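Local coordinates for protein threonine synthase (Brucella melitensis bv. 1, PDB 4F4F) that probably catalyses the pyridoxal-phosphate-dependent conversion of O-phospho-L-homoserine and water to L-threonine and phosphate, the last step of threonine biosynthesis, at residues P258-Y269 / M313-L324; R293-E301 / F349-R360. All coordinates share one frame; numbering follows the deposited sequence.

Overall arrangement
Contact 1 lies about 8 Å from the centre of the chain, at the cofactor, and contact 2 about 23 Å out; their own centres are 15 Å apart. Their segments alternate along the chain: 258-269, 293-301, 313-324, 349-360. Strand 253-258 of the six-stranded mixed sheet runs into the phosphate-binding turn and helix 263-274, while helix 290-297 and the two-stranded antiparallel sheet of 299-301 and 348-350 lie farther from the chain centre. The two contacts touch through Y300, whose OH probably accepts a hydrogen bond from S318 N and whose ring packs on F321, and through T294 against F321. Residues 313-324 thus meet the cofactor turn in contact 1 and also touch contact 2.

Contact 1 of 2, residues P258-Y269 / M313-L324; sequences PTGNFGDIFAGY and MDIQISSNFERL. With PLP (pyridoxal-5'-phosphate), chain C.
F262 plugs the hollow between F321 and L324. The edge of the F321 ring points at one face of F262, the planes standing 82° apart, while I265 CG2 sits over the opposite face and L324 CD2 lies 3.7 Å from F262 CZ. One helical turn on, R323 CB rests over the face of F266, 3.8 Å from the ring centroid; with CG anti to its backbone N (chi1 -170°), F266 reaches out to this neighbour. At the other end M313 lays SD against P258 CB, 3.6 Å away, and its bend at chi3 brings CE to the T259 backbone.

Between these bumps, backbone and amide side chains are joined by hydrogen bonds. N261 O takes N320 N at 2.8 Å and N320 ND2 at 3.1 Å, reached from opposite faces of its carbonyl plane, and N261 OD1 accepts a fairly straight bond from S319 N (165°). S319 OG is hydrogen-bonded to S226 OG, and S226 is also the stronger partner of the N320 side chain. A water bridges G263 N and PLP O2P.

The turn held this way wraps the phosphate with main-chain amides: G260 N and F262 N both bond O1P, N261 N bonds O2P, and D264 N bonds O3P. This is the glycine-rich phosphate-binding loop at a helix N terminus, characteristic of fold-type II PLP enzymes.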
loop_
_atom_site.group_PDB
_atom_site.type_symbol
_atom_site.label_atom_id
_atom_site.label_comp_id
_atom_site.label_asym_id
_atom_site.label_seq_id
_atom_site.Cartn_x
_atom_site.Cartn_y
_atom_site.Cartn_z
ATOM N N PRO A 258 -7.421 7.066 3.704
ATOM C CA PRO A 258 -8.361 5.986 3.535
ATOM C C PRO A 258 -7.586 4.693 3.655
ATOM O O PRO A 258 -6.616 4.487 2.921
ATOM C CB PRO A 258 -8.964 6.219 2.115
ATOM C CG PRO A 258 -8.405 7.508 1.616
ATOM C CD PRO A 258 -7.172 7.775 2.432
ATOM N N THR A 259 -7.946 3.860 4.623
ATOM C CA THR A 259 -7.039 2.836 5.179
ATOM C C THR A 259 -7.715 1.474 5.103
ATOM O O THR A 259 -8.886 1.347 5.420
ATOM C CB THR A 259 -6.732 3.155 6.668
ATOM O OG1 THR A 259 -5.866 4.285 6.753
ATOM C CG2 THR A 259 -6.083 1.988 7.403
ATOM N N GLY A 260 -6.956 0.480 4.674
ATOM C CA GLY A 260 -7.358 -0.903 4.729
ATOM C C GLY A 260 -6.368 -1.632 5.596
ATOM O O GLY A 260 -6.642 -1.896 6.780
ATOM N N ASN A 261 -5.202 -1.979 5.036
ATOM C CA ASN A 261 -4.249 -2.807 5.797
ATOM C C ASN A 261 -3.182 -2.010 6.539
ATOM O O ASN A 261 -2.224 -2.602 7.019
ATOM C CB ASN A 261 -3.588 -3.850 4.880
ATOM C CG ASN A 261 -4.506 -5.031 4.623
ATOM O OD1 ASN A 261 -5.013 -5.657 5.573
ATOM N ND2 ASN A 261 -4.805 -5.279 3.347
ATOM N N PHE A 262 -3.368 -0.688 6.635
ATOM C CA PHE A 262 -2.617 0.186 7.544
ATOM C C PHE A 262 -1.213 0.595 7.130
ATOM O O PHE A 262 -0.573 1.392 7.844
ATOM C CB PHE A 262 -2.538 -0.438 8.950
ATOM C CG PHE A 262 -2.640 0.551 10.053
ATOM C CD1 PHE A 262 -3.883 1.107 10.383
ATOM C CD2 PHE A 262 -1.534 0.926 10.779
ATOM C CE1 PHE A 262 -4.007 2.031 11.391
ATOM C CE2 PHE A 262 -1.650 1.853 11.804
ATOM C CZ PHE A 262 -2.876 2.411 12.112
ATOM N N GLY A 263 -0.721 0.074 6.005
ATOM C CA GLY A 263 0.650 0.279 5.570
ATOM C C GLY A 263 0.877 1.729 5.180
ATOM O O GLY A 263 1.907 2.310 5.467
ATOM N N ASP A 264 -0.126 2.298 4.535
ATOM C CA ASP A 264 -0.117 3.710 4.134
ATOM C C ASP A 264 0.022 4.659 5.316
ATOM O O ASP A 264 1.000 5.421 5.433
ATOM C CB ASP A 264 -1.357 4.074 3.264
ATOM C CG ASP A 264 -2.730 3.544 3.783
ATOM O OD1 ASP A 264 -2.978 3.198 5.033
ATOM O OD2 ASP A 264 -3.644 3.533 2.855
ATOM N N ILE A 265 -0.932 4.583 6.230
ATOM C CA ILE A 265 -0.891 5.441 7.394
ATOM C C ILE A 265 0.287 5.092 8.308
ATOM O O ILE A 265 0.841 5.994 8.959
ATOM C CB ILE A 265 -2.242 5.467 8.159
ATOM C CG1 ILE A 265 -2.330 6.758 8.975
ATOM C CG2 ILE A 265 -2.432 4.199 8.990
ATOM C CD1 ILE A 265 -3.639 6.940 9.756
ATOM N N PHE A 266 0.685 3.825 8.347
ATOM C CA PHE A 266 1.878 3.483 9.140
ATOM C C PHE A 266 3.112 4.221 8.601
ATOM O O PHE A 266 3.937 4.651 9.374
ATOM C CB PHE A 266 2.123 1.967 9.305
ATOM C CG PHE A 266 3.201 1.668 10.322
ATOM C CD1 PHE A 266 2.905 1.637 11.657
ATOM C CD2 PHE A 266 4.542 1.504 9.919
ATOM C CE1 PHE A 266 3.919 1.441 12.624
ATOM C CE2 PHE A 266 5.551 1.301 10.854
ATOM C CZ PHE A 266 5.235 1.274 12.212
ATOM N N ALA A 267 3.212 4.400 7.288
ATOM C CA ALA A 267 4.287 5.191 6.669
ATOM C C ALA A 267 4.287 6.646 7.102
ATOM O O ALA A 267 5.372 7.244 7.278
ATOM C CB ALA A 267 4.251 5.098 5.132
ATOM N N GLY A 268 3.101 7.195 7.336
ATOM C CA GLY A 268 2.950 8.539 7.901
ATOM C C GLY A 268 3.440 8.580 9.334
ATOM O O GLY A 268 4.129 9.520 9.740
ATOM N N TYR A 269 3.127 7.534 10.088
ATOM C CA TYR A 269 3.668 7.385 11.437
ATOM C C TYR A 269 5.205 7.364 11.406
ATOM O O TYR A 269 5.870 7.997 12.265
ATOM C CB TYR A 269 3.068 6.160 12.123
ATOM C CG TYR A 269 3.681 5.825 13.452
ATOM C CD1 TYR A 269 3.256 6.445 14.621
ATOM C CD2 TYR A 269 4.673 4.888 13.546
ATOM C CE1 TYR A 269 3.835 6.145 15.832
ATOM C CE2 TYR A 269 5.238 4.565 14.772
ATOM C CZ TYR A 269 4.813 5.201 15.900
ATOM O OH TYR A 269 5.439 4.903 17.093
ATOM N N MET A 313 -10.723 -1.290 0.621
ATOM C CA MET A 313 -10.749 -1.124 2.058
ATOM C C MET A 313 -11.715 -2.110 2.731
ATOM O O MET A 313 -11.995 -2.007 3.921
ATOM C CB MET A 313 -11.095 0.335 2.392
ATOM C CG MET A 313 -10.007 1.315 1.989
ATOM S SD MET A 313 -10.626 3.010 1.830
ATOM C CE MET A 313 -11.428 3.262 3.417
ATOM N N ASP A 314 -12.201 -3.082 1.970
ATOM C CA ASP A 314 -13.110 -4.082 2.516
ATOM C C ASP A 314 -12.285 -5.142 3.243
ATOM O O ASP A 314 -12.026 -6.221 2.708
ATOM C CB ASP A 314 -13.980 -4.681 1.409
ATOM C CG ASP A 314 -15.120 -3.732 0.957
ATOM O OD1 ASP A 314 -15.343 -2.670 1.574
ATOM O OD2 ASP A 314 -15.817 -4.069 -0.029
ATOM N N ILE A 315 -11.848 -4.797 4.459
ATOM C CA ILE A 315 -10.968 -5.662 5.259
ATOM C C ILE A 315 -11.686 -6.231 6.459
ATOM O O ILE A 315 -12.488 -5.529 7.100
ATOM C CB ILE A 315 -9.712 -4.922 5.797
ATOM C CG1 ILE A 315 -10.093 -3.625 6.568
ATOM C CG2 ILE A 315 -8.752 -4.632 4.657
ATOM C CD1 ILE A 315 -9.080 -3.175 7.630
ATOM N N GLN A 316 -11.375 -7.487 6.781
ATOM C CA GLN A 316 -11.808 -8.094 8.049
ATOM C C GLN A 316 -10.810 -7.738 9.168
ATOM O O GLN A 316 -11.196 -7.368 10.275
ATOM C CB GLN A 316 -11.932 -9.613 7.901
ATOM C CG GLN A 316 -12.541 -10.250 9.133
ATOM C CD GLN A 316 -13.117 -11.631 8.859
ATOM O OE1 GLN A 316 -12.392 -12.569 8.531
ATOM N NE2 GLN A 316 -14.423 -11.754 8.996
ATOM N N ILE A 317 -9.525 -7.846 8.840
ATOM C CA ILE A 317 -8.423 -7.454 9.727
ATOM C C ILE A 317 -7.436 -6.570 8.955
ATOM O O ILE A 317 -7.418 -6.548 7.737
ATOM C CB ILE A 317 -7.664 -8.669 10.313
ATOM C CG1 ILE A 317 -7.064 -9.548 9.203
ATOM C CG2 ILE A 317 -8.555 -9.493 11.246
ATOM C CD1 ILE A 317 -6.224 -10.722 9.726
ATOM N N SER A 318 -6.627 -5.818 9.677
ATOM C CA SER A 318 -5.737 -4.871 9.047
ATOM C C SER A 318 -4.286 -5.386 9.181
ATOM O O SER A 318 -3.714 -5.347 10.270
ATOM C CB SER A 318 -5.919 -3.521 9.706
ATOM O OG SER A 318 -5.195 -2.529 9.047
ATOM N N SER A 319 -3.710 -5.824 8.073
ATOM C CA SER A 319 -2.488 -6.626 8.118
ATOM C C SER A 319 -1.280 -5.917 8.779
ATOM O O SER A 319 -0.486 -6.551 9.450
ATOM C CB SER A 319 -2.129 -7.112 6.714
ATOM O OG SER A 319 -1.597 -6.030 5.952
ATOM N N ASN A 320 -1.160 -4.607 8.636
ATOM C CA ASN A 320 -0.028 -3.897 9.224
ATOM C C ASN A 320 -0.304 -3.233 10.558
ATOM O O ASN A 320 0.573 -2.595 11.125
ATOM C CB ASN A 320 0.478 -2.862 8.244
ATOM C CG ASN A 320 1.117 -3.501 7.039
ATOM O OD1 ASN A 320 2.124 -4.153 7.174
ATOM N ND2 ASN A 320 0.512 -3.356 5.875
ATOM N N PHE A 321 -1.526 -3.385 11.071
ATOM C CA PHE A 321 -1.841 -2.802 12.405
ATOM C C PHE A 321 -0.871 -3.312 13.486
ATOM O O PHE A 321 -0.504 -2.577 14.400
ATOM C CB PHE A 321 -3.283 -3.118 12.780
ATOM C CG PHE A 321 -3.768 -2.415 14.016
ATOM C CD1 PHE A 321 -3.744 -1.038 14.110
ATOM C CD2 PHE A 321 -4.290 -3.144 15.065
ATOM C CE1 PHE A 321 -4.219 -0.393 15.252
ATOM C CE2 PHE A 321 -4.737 -2.511 16.205
ATOM C CZ PHE A 321 -4.715 -1.137 16.295
ATOM N N GLU A 322 -0.432 -4.555 13.334
ATOM C CA GLU A 322 0.566 -5.168 14.213
ATOM C C GLU A 322 1.834 -4.342 14.346
ATOM O O GLU A 322 2.423 -4.332 15.425
ATOM C CB GLU A 322 0.907 -6.610 13.750
ATOM C CG GLU A 322 2.003 -7.296 14.564
ATOM C CD GLU A 322 2.246 -8.746 14.173
ATOM O OE1 GLU A 322 1.422 -9.332 13.430
ATOM O OE2 GLU A 322 3.245 -9.297 14.647
ATOM N N ARG A 323 2.241 -3.632 13.289
ATOM C CA ARG A 323 3.423 -2.794 13.391
ATOM C C ARG A 323 3.155 -1.669 14.394
ATOM O O ARG A 323 4.010 -1.376 15.266
ATOM C CB ARG A 323 3.865 -2.259 12.030
ATOM C CG ARG A 323 4.617 -3.256 11.198
ATOM C CD ARG A 323 4.960 -2.706 9.812
ATOM N NE ARG A 323 6.065 -3.440 9.190
ATOM C CZ ARG A 323 5.942 -4.337 8.218
ATOM N NH1 ARG A 323 4.764 -4.661 7.687
ATOM N NH2 ARG A 323 7.006 -4.951 7.747
ATOM N N LEU A 324 1.966 -1.072 14.338
ATOM C CA LEU A 324 1.668 -0.029 15.317
ATOM C C LEU A 324 1.519 -0.609 16.719
ATOM O O LEU A 324 1.961 0.021 17.703
ATOM C CB LEU A 324 0.437 0.801 14.949
ATOM C CG LEU A 324 -0.024 1.873 15.970
ATOM C CD1 LEU A 324 1.076 2.899 16.243
ATOM C CD2 LEU A 324 -1.284 2.555 15.486
HETATM N N1 PLP C . -7.500 3.012 -1.147
HETATM C C2 PLP C . -7.176 2.359 -2.327
HETATM C C2A PLP C . -7.598 2.836 -3.699
HETATM C C3 PLP C . -6.342 1.123 -2.267
HETATM O O3 PLP C . -6.010 0.475 -3.440
HETATM C C4 PLP C . -5.926 0.646 -0.899
HETATM C C4A PLP C . -5.081 -0.571 -0.693
HETATM C C5 PLP C . -6.321 1.431 0.298
HETATM C C6 PLP C . -7.092 2.598 0.087
HETATM C C5A PLP C . -5.847 0.970 1.692
HETATM O O4P PLP C . -4.371 1.004 1.879
HETATM P P PLP C . -3.544 0.375 3.154
HETATM O O1P PLP C . -4.229 0.934 4.391
HETATM O O2P PLP C . -3.711 -1.122 2.984
HETATM O O3P PLP C . -2.094 0.797 3.035
HETATM O O HOH W 1 -1.346 -1.894 3.993
#

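Contact 2 of 2, residues R293-E301 / F349-R360; sequences RTLESGAYE and FTISEKPLSAIR
L295 O is gripped side-on by the guanidinium of R360: NE reaches L295 O at 2.9 Å in the plane of the carbonyl, and NH2 reaches the same oxygen at 3.0 Å from above that plane. The oxygen itself lies within 3° of the guanidinium plane, and L356 CD2 packs over one guanidinium face. R360 gets there with an extended chain from CG to NE, which runs antiparallel to the L295 side chain. The positive charge brought to the last turn of helix 290-297 would probably suit the partial negative end of its dipole.

Beside this grip L295 CD1 meets I359 CG2 at 3.8 Å, and the T294 and I351 side chains cross at about a right angle, T294 CG2 touching I351 CD1. Helices 293-297 and 353-360 pass each other at 119°, 10.1 Å apart at the closest approach of their axes. L356 then closes over G298, its CD2 3.7 Å from G298 CA; that glycine ends the helix with positive phi, and S297 OG accepts from A299 N in an ST turn.

The chain here turns from helix into a two-stranded antiparallel sheet. Y300 and F349 form its hydrogen-bonded pair, A299 and T350 the non-hydrogen-bonded one, and I351 N continues the ladder to G298 O at 2.8 Å.

On the sheet face carrying Y300 and F349, the rings lie nearly parallel (19°) but slid apart, so Y300 CB comes over the F349 face, 3.8 Å from its centroid. L343 of helix 333-346 touches both side chains.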
loop_
_atom_site.group_PDB
_atom_site.type_symbol
_atom_site.label_atom_id
_atom_site.label_comp_id
_atom_site.label_asym_id
_atom_site.label_seq_id
_atom_site.Cartn_x
_atom_site.Cartn_y
_atom_site.Cartn_z
ATOM N N ARG A 293 -13.643 1.000 15.398
ATOM C CA ARG A 293 -14.104 0.391 16.636
ATOM C C ARG A 293 -12.961 0.188 17.624
ATOM O O ARG A 293 -13.150 0.318 18.843
ATOM C CB ARG A 293 -14.800 -0.934 16.388
ATOM C CG ARG A 293 -16.112 -0.770 15.620
ATOM C CD ARG A 293 -16.806 -2.104 15.390
ATOM N NE ARG A 293 -16.257 -2.942 14.299
ATOM C CZ ARG A 293 -15.563 -4.069 14.466
ATOM N NH1 ARG A 293 -15.224 -4.481 15.687
ATOM N NH2 ARG A 293 -15.175 -4.770 13.407
ATOM N N THR A 294 -11.789 -0.152 17.102
ATOM C CA THR A 294 -10.616 -0.337 17.947
ATOM C C THR A 294 -10.229 0.952 18.630
ATOM O O THR A 294 -9.980 0.961 19.824
ATOM C CB THR A 294 -9.393 -0.909 17.157
ATOM O OG1 THR A 294 -9.729 -2.212 16.672
ATOM C CG2 THR A 294 -8.169 -1.004 18.073
ATOM N N LEU A 295 -10.168 2.051 17.890
ATOM C CA LEU A 295 -9.828 3.321 18.542
ATOM C C LEU A 295 -10.908 3.746 19.571
ATOM O O LEU A 295 -10.584 4.345 20.608
ATOM C CB LEU A 295 -9.569 4.457 17.532
ATOM C CG LEU A 295 -8.178 4.604 16.876
ATOM C CD1 LEU A 295 -7.301 5.461 17.791
ATOM C CD2 LEU A 295 -7.514 3.278 16.512
ATOM N N GLU A 296 -12.175 3.458 19.284
ATOM C CA GLU A 296 -13.256 3.827 20.208
ATOM C C GLU A 296 -13.216 3.023 21.503
ATOM O O GLU A 296 -13.458 3.567 22.600
ATOM C CB GLU A 296 -14.618 3.563 19.581
ATOM C CG GLU A 296 -14.972 4.398 18.367
ATOM C CD GLU A 296 -16.317 3.991 17.778
ATOM O OE1 GLU A 296 -16.733 2.815 17.879
ATOM O OE2 GLU A 296 -16.963 4.875 17.199
ATOM N N SER A 297 -12.983 1.716 21.385
ATOM C CA SER A 297 -13.182 0.800 22.500
ATOM C C SER A 297 -11.943 0.068 22.996
ATOM O O SER A 297 -11.944 -0.487 24.085
ATOM C CB SER A 297 -14.222 -0.258 22.099
ATOM O OG SER A 297 -13.670 -1.149 21.159
ATOM N N GLY A 298 -10.915 -0.001 22.167
ATOM C CA GLY A 298 -9.803 -0.920 22.425
ATOM C C GLY A 298 -10.016 -2.365 21.960
ATOM O O GLY A 298 -9.095 -3.171 22.029
ATOM N N ALA A 299 -11.197 -2.675 21.423
ATOM C CA ALA A 299 -11.602 -4.051 21.104
ATOM C C ALA A 299 -11.396 -4.240 19.605
ATOM O O ALA A 299 -12.184 -3.757 18.764
ATOM C CB ALA A 299 -13.067 -4.279 21.481
ATOM N N TYR A 300 -10.289 -4.884 19.251
ATOM C CA TYR A 300 -10.031 -5.207 17.864
ATOM C C TYR A 300 -10.687 -6.530 17.626
ATOM O O TYR A 300 -10.122 -7.577 17.980
ATOM C CB TYR A 300 -8.542 -5.308 17.655
ATOM C CG TYR A 300 -8.063 -5.561 16.242
ATOM C CD1 TYR A 300 -7.835 -4.507 15.371
ATOM C CD2 TYR A 300 -7.743 -6.849 15.820
ATOM C CE1 TYR A 300 -7.329 -4.727 14.100
ATOM C CE2 TYR A 300 -7.244 -7.082 14.548
ATOM C CZ TYR A 300 -7.024 -6.012 13.699
ATOM O OH TYR A 300 -6.497 -6.237 12.441
ATOM N N GLU A 301 -11.900 -6.485 17.079
ATOM C CA GLU A 301 -12.759 -7.647 16.996
ATOM C C GLU A 301 -13.241 -7.868 15.587
ATOM O O GLU A 301 -13.853 -6.988 14.993
ATOM C CB GLU A 301 -13.972 -7.481 17.919
ATOM C CG GLU A 301 -13.653 -7.726 19.386
ATOM C CD GLU A 301 -14.884 -7.727 20.272
ATOM O OE1 GLU A 301 -14.735 -7.467 21.492
ATOM O OE2 GLU A 301 -15.995 -7.984 19.745
ATOM N N PHE A 349 -9.020 -9.188 20.255
ATOM C CA PHE A 349 -8.286 -8.948 21.477
ATOM C C PHE A 349 -8.630 -7.568 21.931
ATOM O O PHE A 349 -9.131 -6.749 21.146
ATOM C CB PHE A 349 -6.757 -9.062 21.285
ATOM C CG PHE A 349 -6.212 -8.210 20.173
ATOM C CD1 PHE A 349 -5.946 -6.857 20.364
ATOM C CD2 PHE A 349 -5.975 -8.768 18.920
ATOM C CE1 PHE A 349 -5.459 -6.076 19.329
ATOM C CE2 PHE A 349 -5.491 -7.987 17.885
ATOM C CZ PHE A 349 -5.240 -6.636 18.090
ATOM N N THR A 350 -8.330 -7.313 23.197
ATOM C CA THR A 350 -8.503 -5.993 23.790
ATOM C C THR A 350 -7.158 -5.371 24.078
ATOM O O THR A 350 -6.290 -6.027 24.627
ATOM C CB THR A 350 -9.340 -6.075 25.060
ATOM O OG1 THR A 350 -10.688 -6.334 24.654
ATOM C CG2 THR A 350 -9.316 -4.723 25.824
ATOM N N ILE A 351 -6.958 -4.125 23.654
ATOM C CA ILE A 351 -5.673 -3.457 23.893
ATOM C C ILE A 351 -5.714 -2.838 25.288
ATOM O O ILE A 351 -6.659 -2.121 25.599
ATOM C CB ILE A 351 -5.402 -2.377 22.835
ATOM C CG1 ILE A 351 -5.451 -2.965 21.431
ATOM C CG2 ILE A 351 -4.047 -1.695 23.069
ATOM C CD1 ILE A 351 -5.443 -1.911 20.343
ATOM N N SER A 352 -4.733 -3.124 26.130
ATOM C CA SER A 352 -4.684 -2.564 27.483
ATOM C C SER A 352 -4.460 -1.051 27.493
ATOM O O SER A 352 -4.090 -0.436 26.496
ATOM C CB SER A 352 -3.610 -3.241 28.306
ATOM O OG SER A 352 -2.325 -3.007 27.764
ATOM N N GLU A 353 -4.662 -0.455 28.659
ATOM C CA GLU A 353 -4.828 0.987 28.732
ATOM C C GLU A 353 -3.617 1.798 28.272
ATOM O O GLU A 353 -3.769 2.765 27.512
ATOM C CB GLU A 353 -5.272 1.399 30.158
ATOM C CG GLU A 353 -5.737 2.847 30.248
ATOM C CD GLU A 353 -6.928 3.165 29.324
ATOM O OE1 GLU A 353 -7.780 2.272 29.038
ATOM O OE2 GLU A 353 -7.004 4.331 28.873
ATOM N N LYS A 354 -2.427 1.453 28.726
ATOM C CA LYS A 354 -1.269 2.263 28.352
ATOM C C LYS A 354 -1.023 2.279 26.819
ATOM O O LYS A 354 -0.896 3.353 26.230
ATOM C CB LYS A 354 -0.028 1.850 29.128
ATOM C CG LYS A 354 1.168 2.769 28.957
ATOM C CD LYS A 354 2.366 2.247 29.779
ATOM C CE LYS A 354 3.611 3.108 29.632
ATOM N NZ LYS A 354 4.270 2.880 28.303
ATOM N N PRO A 355 -0.979 1.106 26.176
ATOM C CA PRO A 355 -0.757 1.156 24.729
ATOM C C PRO A 355 -1.924 1.773 23.996
ATOM O O PRO A 355 -1.720 2.442 22.995
ATOM C CB PRO A 355 -0.570 -0.316 24.337
ATOM C CG PRO A 355 -0.932 -1.110 25.526
ATOM C CD PRO A 355 -0.669 -0.226 26.710
ATOM N N LEU A 356 -3.145 1.555 24.488
ATOM C CA LEU A 356 -4.331 2.163 23.840
ATOM C C LEU A 356 -4.259 3.667 23.909
ATOM O O LEU A 356 -4.497 4.342 22.912
ATOM C CB LEU A 356 -5.640 1.646 24.463
ATOM C CG LEU A 356 -6.962 2.128 23.875
ATOM C CD1 LEU A 356 -7.052 1.774 22.383
ATOM C CD2 LEU A 356 -8.099 1.504 24.690
ATOM N N SER A 357 -3.850 4.196 25.065
ATOM C CA SER A 357 -3.651 5.642 25.212
ATOM C C SER A 357 -2.572 6.149 24.286
ATOM O O SER A 357 -2.715 7.246 23.721
ATOM C CB SER A 357 -3.246 6.023 26.636
ATOM O OG SER A 357 -4.295 5.792 27.531
ATOM N N ALA A 358 -1.496 5.376 24.128
ATOM C CA ALA A 358 -0.430 5.796 23.222
ATOM C C ALA A 358 -0.964 5.880 21.786
ATOM O O ALA A 358 -0.621 6.796 21.058
ATOM C CB ALA A 358 0.754 4.856 23.284
ATOM N N ILE A 359 -1.813 4.929 21.382
ATOM C CA ILE A 359 -2.380 4.955 20.029
ATOM C C ILE A 359 -3.261 6.176 19.885
ATOM O O ILE A 359 -3.154 6.941 18.918
ATOM C CB ILE A 359 -3.144 3.640 19.701
ATOM C CG1 ILE A 359 -2.125 2.503 19.526
ATOM C CG2 ILE A 359 -3.989 3.819 18.452
ATOM C CD1 ILE A 359 -2.705 1.092 19.664
ATOM N N ARG A 360 -4.099 6.406 20.892
ATOM C CA ARG A 360 -5.055 7.514 20.812
ATOM C C ARG A 360 -4.396 8.898 20.854
ATOM O O ARG A 360 -4.989 9.890 20.376
ATOM C CB ARG A 360 -6.081 7.404 21.913
ATOM C CG ARG A 360 -7.038 6.250 21.745
ATOM C CD ARG A 360 -7.788 6.049 23.058
ATOM N NE ARG A 360 -8.954 5.194 22.876
ATOM C CZ ARG A 360 -9.637 4.627 23.858
ATOM N NH1 ARG A 360 -9.280 4.797 25.120
ATOM N NH2 ARG A 360 -10.678 3.852 23.560
#